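Local coordinates for Exo-1,3/1,4-beta-glucanase (PDB 3RRX), which probably hydrolyses beta-1,3- and beta-1,4-linked glucans, releasing sugar from their chain ends, at residues S414-A419 / P480-V485; E405-I410 / P524-F529. The protein carries 1 engineered substitution. All coordinates share one frame; numbering follows the deposited sequence.

Interaction 1: S414-A419 / P480-V485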
ATOM      1  N   SER A 414       2.542  19.996 -31.049  1.00 19.52           N
ATOM      2  CA  SER A 414       3.816  20.701 -30.917  1.00 19.01           C
ATOM      3  C   SER A 414       5.002  19.774 -31.152  1.00 18.70           C
ATOM      4  O   SER A 414       4.843  18.560 -31.299  1.00 20.62           O
ATOM      5  CB  SER A 414       3.960  21.303 -29.511  1.00 24.23           C
ATOM      6  OG  SER A 414       2.876  22.148 -29.182  1.00 31.55           O
ATOM      7  N   ARG A 415       6.195  20.357 -31.152  1.00 18.18           N
ATOM      8  CA  ARG A 415       7.426  19.578 -31.109  1.00 20.62           C
ATOM      9  C   ARG A 415       7.919  19.521 -29.667  1.00 22.86           C
ATOM     10  O   ARG A 415       8.268  20.551 -29.072  1.00 16.84           O
ATOM     11  CB  ARG A 415       8.501  20.189 -32.001  1.00 19.85           C
ATOM     12  CG  ARG A 415       9.811  19.420 -31.986  1.00 23.76           C
ATOM     13  CD  ARG A 415      10.866  20.106 -32.838  0.50 27.77           C
ATOM     14  NE  ARG A 415      10.349  20.467 -34.157  0.50 31.04           N
ATOM     15  CZ  ARG A 415      10.451  19.703 -35.238  0.50 39.77           C
ATOM     16  NH1 ARG A 415      11.053  18.522 -35.169  0.50 37.89           N
ATOM     17  NH2 ARG A 415       9.951  20.121 -36.394  0.50 42.20           N
ATOM     18  N   ILE A 416       7.943  18.314 -29.111  1.00 17.81           N
ATOM     19  CA  ILE A 416       8.229  18.130 -27.694  1.00 16.93           C
ATOM     20  C   ILE A 416       9.467  17.275 -27.480  1.00 16.63           C
ATOM     21  O   ILE A 416       9.678  16.273 -28.168  1.00 18.43           O
ATOM     22  CB  ILE A 416       7.024  17.473 -26.993  1.00 16.11           C
ATOM     23  CG1 ILE A 416       5.793  18.371 -27.133  1.00 16.40           C
ATOM     24  CG2 ILE A 416       7.326  17.165 -25.511  1.00 17.87           C
ATOM     25  CD1 ILE A 416       4.510  17.728 -26.653  1.00 21.89           C
ATOM     26  N   LEU A 417      10.295  17.691 -26.532  1.00 15.00           N
ATOM     27  CA  LEU A 417      11.393  16.867 -26.051  1.00 16.23           C
ATOM     28  C   LEU A 417      11.029  16.315 -24.677  1.00 13.68           C
ATOM     29  O   LEU A 417      10.615  17.070 -23.799  1.00 16.05           O
ATOM     30  CB  LEU A 417      12.655  17.702 -25.912  1.00 15.61           C
ATOM     31  CG  LEU A 417      13.872  17.039 -25.258  1.00 19.10           C
ATOM     32  CD1 LEU A 417      14.449  15.942 -26.166  1.00 17.23           C
ATOM     33  CD2 LEU A 417      14.930  18.098 -24.969  1.00 17.87           C
ATOM     34  N   VAL A 418      11.173  15.007 -24.485  1.00 12.10           N
ATOM     35  CA  VAL A 418      10.955  14.427 -23.160  1.00 12.12           C
ATOM     36  C   VAL A 418      12.304  13.967 -22.643  1.00 14.37           C
ATOM     37  O   VAL A 418      12.992  13.184 -23.304  1.00 16.25           O
ATOM     38  CB  VAL A 418       9.976  13.238 -23.195  1.00 12.56           C
ATOM     39  CG1 VAL A 418       9.672  12.752 -21.771  1.00 12.59           C
ATOM     40  CG2 VAL A 418       8.687  13.636 -23.903  1.00 15.27           C
ATOM     41  N   ALA A 419      12.680  14.468 -21.472  1.00 14.34           N
ATOM     42  CA  ALA A 419      14.002  14.232 -20.918  1.00 12.41           C
ATOM     43  C   ALA A 419      13.873  13.854 -19.452  1.00 13.15           C
ATOM     44  O   ALA A 419      12.767  13.812 -18.910  1.00 12.55           O
ATOM     45  CB  ALA A 419      14.880  15.506 -21.071  1.00 12.73           C
ATOM     46  N   PRO A 480      13.160  21.991 -29.543  1.00 24.14           N
ATOM     47  CA  PRO A 480      11.739  21.749 -29.276  1.00 23.85           C
ATOM     48  C   PRO A 480      11.005  23.020 -28.866  1.00 21.14           C
ATOM     49  O   PRO A 480      11.633  23.993 -28.446  1.00 23.88           O
ATOM     50  CB  PRO A 480      11.770  20.761 -28.097  1.00 18.20           C
ATOM     51  CG  PRO A 480      13.003  21.135 -27.348  1.00 16.72           C
ATOM     52  CD  PRO A 480      14.011  21.605 -28.402  1.00 23.86           C
ATOM     53  N   ASP A 481       9.682  22.998 -28.986  1.00 18.50           N
ATOM     54  CA  ASP A 481       8.843  24.070 -28.475  1.00 20.43           C
ATOM     55  C   ASP A 481       8.794  24.056 -26.944  1.00 21.34           C
ATOM     56  O   ASP A 481       8.612  25.093 -26.311  1.00 20.75           O
ATOM     57  CB  ASP A 481       7.428  23.917 -29.019  1.00 18.32           C
ATOM     58  CG  ASP A 481       7.380  23.986 -30.528  1.00 24.15           C
ATOM     59  OD1 ASP A 481       8.141  24.783 -31.111  1.00 26.10           O
ATOM     60  OD2 ASP A 481       6.577  23.252 -31.128  1.00 21.93           O
ATOM     61  N   VAL A 482       8.946  22.872 -26.361  1.00 18.33           N
ATOM     62  CA  VAL A 482       8.876  22.708 -24.907  1.00 17.23           C
ATOM     63  C   VAL A 482       9.568  21.406 -24.518  1.00 20.88           C
ATOM     64  O   VAL A 482       9.619  20.462 -25.314  1.00 16.56           O
ATOM     65  CB  VAL A 482       7.409  22.695 -24.407  1.00 18.21           C
ATOM     66  CG1 VAL A 482       6.627  21.550 -25.038  1.00 17.55           C
ATOM     67  CG2 VAL A 482       7.339  22.622 -22.863  1.00 16.99           C
ATOM     68  N   ALA A 483      10.129  21.367 -23.312  1.00 16.72           N
ATOM     69  CA  ALA A 483      10.716  20.140 -22.791  1.00 15.29           C
ATOM     70  C   ALA A 483       9.902  19.670 -21.589  1.00 16.99           C
ATOM     71  O   ALA A 483       9.662  20.439 -20.659  1.00 14.22           O
ATOM     72  CB  ALA A 483      12.167  20.360 -22.394  1.00 12.30           C
ATOM     73  N   ILE A 484       9.448  18.421 -21.626  1.00 10.26           N
ATOM     74  CA  ILE A 484       8.828  17.820 -20.449  1.00 13.04           C
ATOM     75  C   ILE A 484       9.905  16.994 -19.788  1.00 14.23           C
ATOM     76  O   ILE A 484      10.429  16.049 -20.384  1.00 16.04           O
ATOM     77  CB  ILE A 484       7.638  16.927 -20.819  1.00 14.35           C
ATOM     78  CG1 ILE A 484       6.540  17.765 -21.479  1.00 13.95           C
ATOM     79  CG2 ILE A 484       7.092  16.191 -19.578  1.00 13.79           C
ATOM     80  CD1 ILE A 484       5.378  16.941 -22.020  1.00 17.17           C
ATOM     81  N   VAL A 485      10.255  17.362 -18.565  1.00 12.81           N
ATOM     82  CA  VAL A 485      11.375  16.731 -17.889  1.00 11.32           C
ATOM     83  C   VAL A 485      10.862  15.897 -16.721  1.00 14.03           C
ATOM     84  O   VAL A 485      10.274  16.429 -15.776  1.00 14.49           O
ATOM     85  CB  VAL A 485      12.384  17.779 -17.412  1.00 13.25           C
ATOM     86  CG1 VAL A 485      13.571  17.114 -16.740  1.00 15.52           C
ATOM     87  CG2 VAL A 485      12.849  18.656 -18.602  1.00 12.92           C
TER
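L417 joins the backbone of V482-V485 on both its polar atoms: its N gives a straight bond to V482 O at 3.1 Å, and its O takes I484 N at 2.8 Å. These two partners flank A483, the residue paired with L417, which is the pattern of a parallel pair, and A419 N carries it on to I484 O; the short axes lie 26° apart. Between these bonds the CA atoms of A483 and V418 lend weaker C-H...O contacts to L417 O and I484 O.

At the entrance to the pair D481 continues the bonding with both backbone and side chain. Its backbone N reaches R415 O at 2.8 Å, while its OD2 receives R415 N at 2.9 Å from above the carboxylate plane. With CG beside its own backbone N (chi1 -61°), the short aspartate arm can return to the neighbouring strand.

Apolar contacts cover both faces. I416 and V482 lie side by side, CG1 to CG1 at 3.9 Å, and the CG2 branch of I416 meets I484 CD1; beta-branched isoleucine and valine suit extended backbone and fill this face, which helix 453-463 covers. On the other face P480 CG packs on L417 CB at 3.7 Å, and the small A483 leaves room for the larger leucine beside helix 510-520. Parallel strands with helices over both faces are typical of the alpha/beta sandwich forming the second domain of family 3 glycoside hydrolases.

Interaction 2: E405-I410 / P524-F529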
ATOM      1  N   GLU A 405       2.571  31.505 -16.759  1.00 23.16           N
ATOM      2  CA  GLU A 405       2.123  31.919 -18.090  1.00 25.32           C
ATOM      3  C   GLU A 405       1.295  30.834 -18.780  1.00 26.02           C
ATOM      4  O   GLU A 405       1.230  30.777 -20.007  1.00 22.60           O
ATOM      5  CB  GLU A 405       3.313  32.311 -18.970  1.00 26.15           C
ATOM      6  CG  GLU A 405       4.207  33.396 -18.366  1.00 31.10           C
ATOM      7  CD  GLU A 405       3.440  34.644 -17.970  0.70 33.29           C
ATOM      8  OE1 GLU A 405       2.471  35.005 -18.672  0.70 38.78           O
ATOM      9  OE2 GLU A 405       3.806  35.266 -16.951  0.70 38.13           O
ATOM     10  N   SER A 406       0.663  29.978 -17.987  1.00 20.94           N
ATOM     11  CA  SER A 406      -0.204  28.928 -18.521  1.00 21.65           C
ATOM     12  C   SER A 406       0.461  28.105 -19.618  1.00 21.32           C
ATOM     13  O   SER A 406      -0.125  27.863 -20.677  1.00 23.15           O
ATOM     14  CB  SER A 406      -1.511  29.529 -19.043  1.00 22.83           C
ATOM     15  OG  SER A 406      -2.194  30.206 -18.007  1.00 31.03           O
ATOM     16  N   ILE A 407       1.687  27.666 -19.372  1.00 19.67           N
ATOM     17  CA  ILE A 407       2.384  26.862 -20.370  1.00 17.30           C
ATOM     18  C   ILE A 407       1.670  25.514 -20.579  1.00 19.47           C
ATOM     19  O   ILE A 407       1.643  24.978 -21.688  1.00 17.15           O
ATOM     20  CB  ILE A 407       3.876  26.681 -20.005  1.00 17.91           C
ATOM     21  CG1 ILE A 407       4.608  25.890 -21.090  1.00 22.49           C
ATOM     22  CG2 ILE A 407       4.031  26.043 -18.627  1.00 19.46           C
ATOM     23  CD1 ILE A 407       6.085  25.731 -20.822  1.00 25.01           C
ATOM     24  N   LEU A 408       1.074  24.981 -19.515  1.00 18.32           N
ATOM     25  CA  LEU A 408       0.198  23.813 -19.627  1.00 17.65           C
ATOM     26  C   LEU A 408      -1.242  24.278 -19.804  1.00 17.25           C
ATOM     27  O   LEU A 408      -1.641  25.286 -19.221  1.00 19.58           O
ATOM     28  CB  LEU A 408       0.289  22.948 -18.359  1.00 12.60           C
ATOM     29  CG  LEU A 408       1.585  22.162 -18.149  1.00 16.77           C
ATOM     30  CD1 LEU A 408       1.569  21.454 -16.791  1.00 14.39           C
ATOM     31  CD2 LEU A 408       1.793  21.151 -19.300  1.00 14.24           C
ATOM     32  N   PRO A 409      -2.044  23.538 -20.583  1.00 19.88           N
ATOM     33  CA  PRO A 409      -1.678  22.308 -21.295  1.00 17.11           C
ATOM     34  C   PRO A 409      -0.936  22.591 -22.592  1.00 20.75           C
ATOM     35  O   PRO A 409      -1.097  23.649 -23.204  1.00 18.88           O
ATOM     36  CB  PRO A 409      -3.037  21.669 -21.599  1.00 20.65           C
ATOM     37  CG  PRO A 409      -3.967  22.836 -21.742  1.00 20.38           C
ATOM     38  CD  PRO A 409      -3.475  23.864 -20.743  1.00 17.49           C
ATOM     39  N   ILE A 410      -0.113  21.638 -23.001  1.00 19.80           N
ATOM     40  CA  ILE A 410       0.708  21.785 -24.191  1.00 17.80           C
ATOM     41  C   ILE A 410      -0.039  21.272 -25.409  1.00 19.86           C
ATOM     42  O   ILE A 410      -0.615  20.187 -25.371  1.00 17.29           O
ATOM     43  CB  ILE A 410       2.004  20.972 -24.049  1.00 17.10           C
ATOM     44  CG1 ILE A 410       2.874  21.549 -22.937  1.00 16.56           C
ATOM     45  CG2 ILE A 410       2.761  20.911 -25.384  1.00 18.54           C
ATOM     46  CD1 ILE A 410       3.857  20.552 -22.365  1.00 18.23           C
ATOM     47  N   PRO A 524      11.282  26.332 -22.853  1.00 17.48           N
ATOM     48  CA  PRO A 524      10.274  26.278 -21.788  1.00 19.94           C
ATOM     49  C   PRO A 524      10.260  24.885 -21.164  1.00 19.03           C
ATOM     50  O   PRO A 524      10.280  23.898 -21.894  1.00 17.48           O
ATOM     51  CB  PRO A 524       8.963  26.528 -22.533  1.00 18.73           C
ATOM     52  CG  PRO A 524       9.360  27.185 -23.811  1.00 22.21           C
ATOM     53  CD  PRO A 524      10.690  26.632 -24.165  1.00 20.58           C
ATOM     54  N   VAL A 525      10.220  24.812 -19.836  1.00 18.04           N
ATOM     55  CA  VAL A 525      10.397  23.543 -19.133  1.00 13.03           C
ATOM     56  C   VAL A 525       9.182  23.185 -18.285  1.00 16.35           C
ATOM     57  O   VAL A 525       8.767  23.967 -17.442  1.00 14.70           O
ATOM     58  CB  VAL A 525      11.634  23.596 -18.218  1.00 16.22           C
ATOM     59  CG1 VAL A 525      11.594  22.476 -17.188  1.00 16.80           C
ATOM     60  CG2 VAL A 525      12.929  23.561 -19.054  1.00 17.72           C
ATOM     61  N   VAL A 526       8.609  22.007 -18.533  1.00 15.07           N
ATOM     62  CA  VAL A 526       7.550  21.464 -17.694  1.00 14.64           C
ATOM     63  C   VAL A 526       8.103  20.277 -16.916  1.00 15.88           C
ATOM     64  O   VAL A 526       8.487  19.260 -17.508  1.00 15.52           O
ATOM     65  CB  VAL A 526       6.347  20.972 -18.527  1.00 14.57           C
ATOM     66  CG1 VAL A 526       5.372  20.187 -17.641  1.00 12.34           C
ATOM     67  CG2 VAL A 526       5.638  22.144 -19.195  1.00 13.81           C
ATOM     68  N   THR A 527       8.152  20.395 -15.595  1.00 14.25           N
ATOM     69  CA  THR A 527       8.753  19.341 -14.789  1.00 13.28           C
ATOM     70  C   THR A 527       7.698  18.410 -14.208  1.00 12.07           C
ATOM     71  O   THR A 527       6.736  18.862 -13.578  1.00 11.27           O
ATOM     72  CB  THR A 527       9.625  19.929 -13.663  1.00 16.09           C
ATOM     73  OG1 THR A 527      10.738  20.619 -14.249  1.00 12.36           O
ATOM     74  CG2 THR A 527      10.136  18.814 -12.734  1.00 13.83           C
ATOM     75  N   VAL A 528       7.863  17.116 -14.453  1.00 12.02           N
ATOM     76  CA  VAL A 528       7.009  16.100 -13.837  1.00 11.01           C
ATOM     77  C   VAL A 528       7.823  15.389 -12.760  1.00 12.16           C
ATOM     78  O   VAL A 528       8.808  14.713 -13.062  1.00 12.37           O
ATOM     79  CB  VAL A 528       6.494  15.065 -14.864  1.00 11.63           C
ATOM     80  CG1 VAL A 528       5.633  13.991 -14.160  1.00 10.17           C
ATOM     81  CG2 VAL A 528       5.694  15.751 -15.964  1.00 11.73           C
ATOM     82  N   PHE A 529       7.402  15.543 -11.510  1.00 10.44           N
ATOM     83  CA  PHE A 529       8.185  15.113 -10.362  1.00 10.11           C
ATOM     84  C   PHE A 529       7.600  13.825  -9.762  1.00 13.07           C
ATOM     85  O   PHE A 529       6.465  13.813  -9.272  1.00 10.94           O
ATOM     86  CB  PHE A 529       8.176  16.250  -9.326  1.00 12.04           C
ATOM     87  CG  PHE A 529       9.085  16.034  -8.150  1.00 11.15           C
ATOM     88  CD1 PHE A 529      10.462  15.960  -8.324  1.00 10.47           C
ATOM     89  CD2 PHE A 529       8.564  15.940  -6.868  1.00 10.49           C
ATOM     90  CE1 PHE A 529      11.303  15.783  -7.242  1.00 13.58           C
ATOM     91  CE2 PHE A 529       9.404  15.767  -5.769  1.00 14.75           C
ATOM     92  CZ  PHE A 529      10.776  15.683  -5.957  1.00 11.27           C
TER
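I407 drives its CD1 methyl against P524 CB at 3.4 Å, tighter than usual for two carbons, with the side chains crossing at about a right angle. The isoleucine is extended, CG1 anti to the backbone N (chi1 -177°), and its length lets a residue in an irregular loop reach the proline just before strand 525-530.

V526 gathers the rest of the contact at ordinary van der Waals spacing. Its CG2 methyl lies 4.0 Å from I407 CD1 and equally far from I410 CD1, each isoleucine running past the valine in the opposite direction to it, whereas L408 meets it tip to tip, CD2 to CG2 at 4.0 Å. A beta-branched valine suits the strand and offers two methyls to three loop residues. Replacing L408 by an alanine would probably open a gap beside both V526 methyls and leave that valine less firmly packed.

No hydrogen bond joins the segments. Partly exposed I407 and P524 form the more open side, where burial, not spacing, falls off; L408, I410 and V526 are buried. I407 and L408 also touch A546 of strand 546-551, while I407 and I410 reach V482 of strand 482-488; the loop thus lies over three adjacent strands, with helix 510-520 against V525 on the other face.

Of the four segments the chain meets 405-410 first, just after strand 399-403, then strand 415-419; it passes through helix 453-463 and strand 467-470 and returns at 480-485, where interaction 1 closes a loop of 60 residues. It goes on through helix 510-520 to 524-529, and there interaction 2 closes a wider loop of 113 residues that contains the first entirely. The contacts nest without crossing. Strands 482-488 and 525-530 are sheet neighbours, with probable hydrogen bonds from V485 N to V526 O and from V528 N to V485 O. Interaction 1 therefore binds strands within the mixed sheet, and interaction 2 fastens the loop between strands 399-403 and 415-419 over its face.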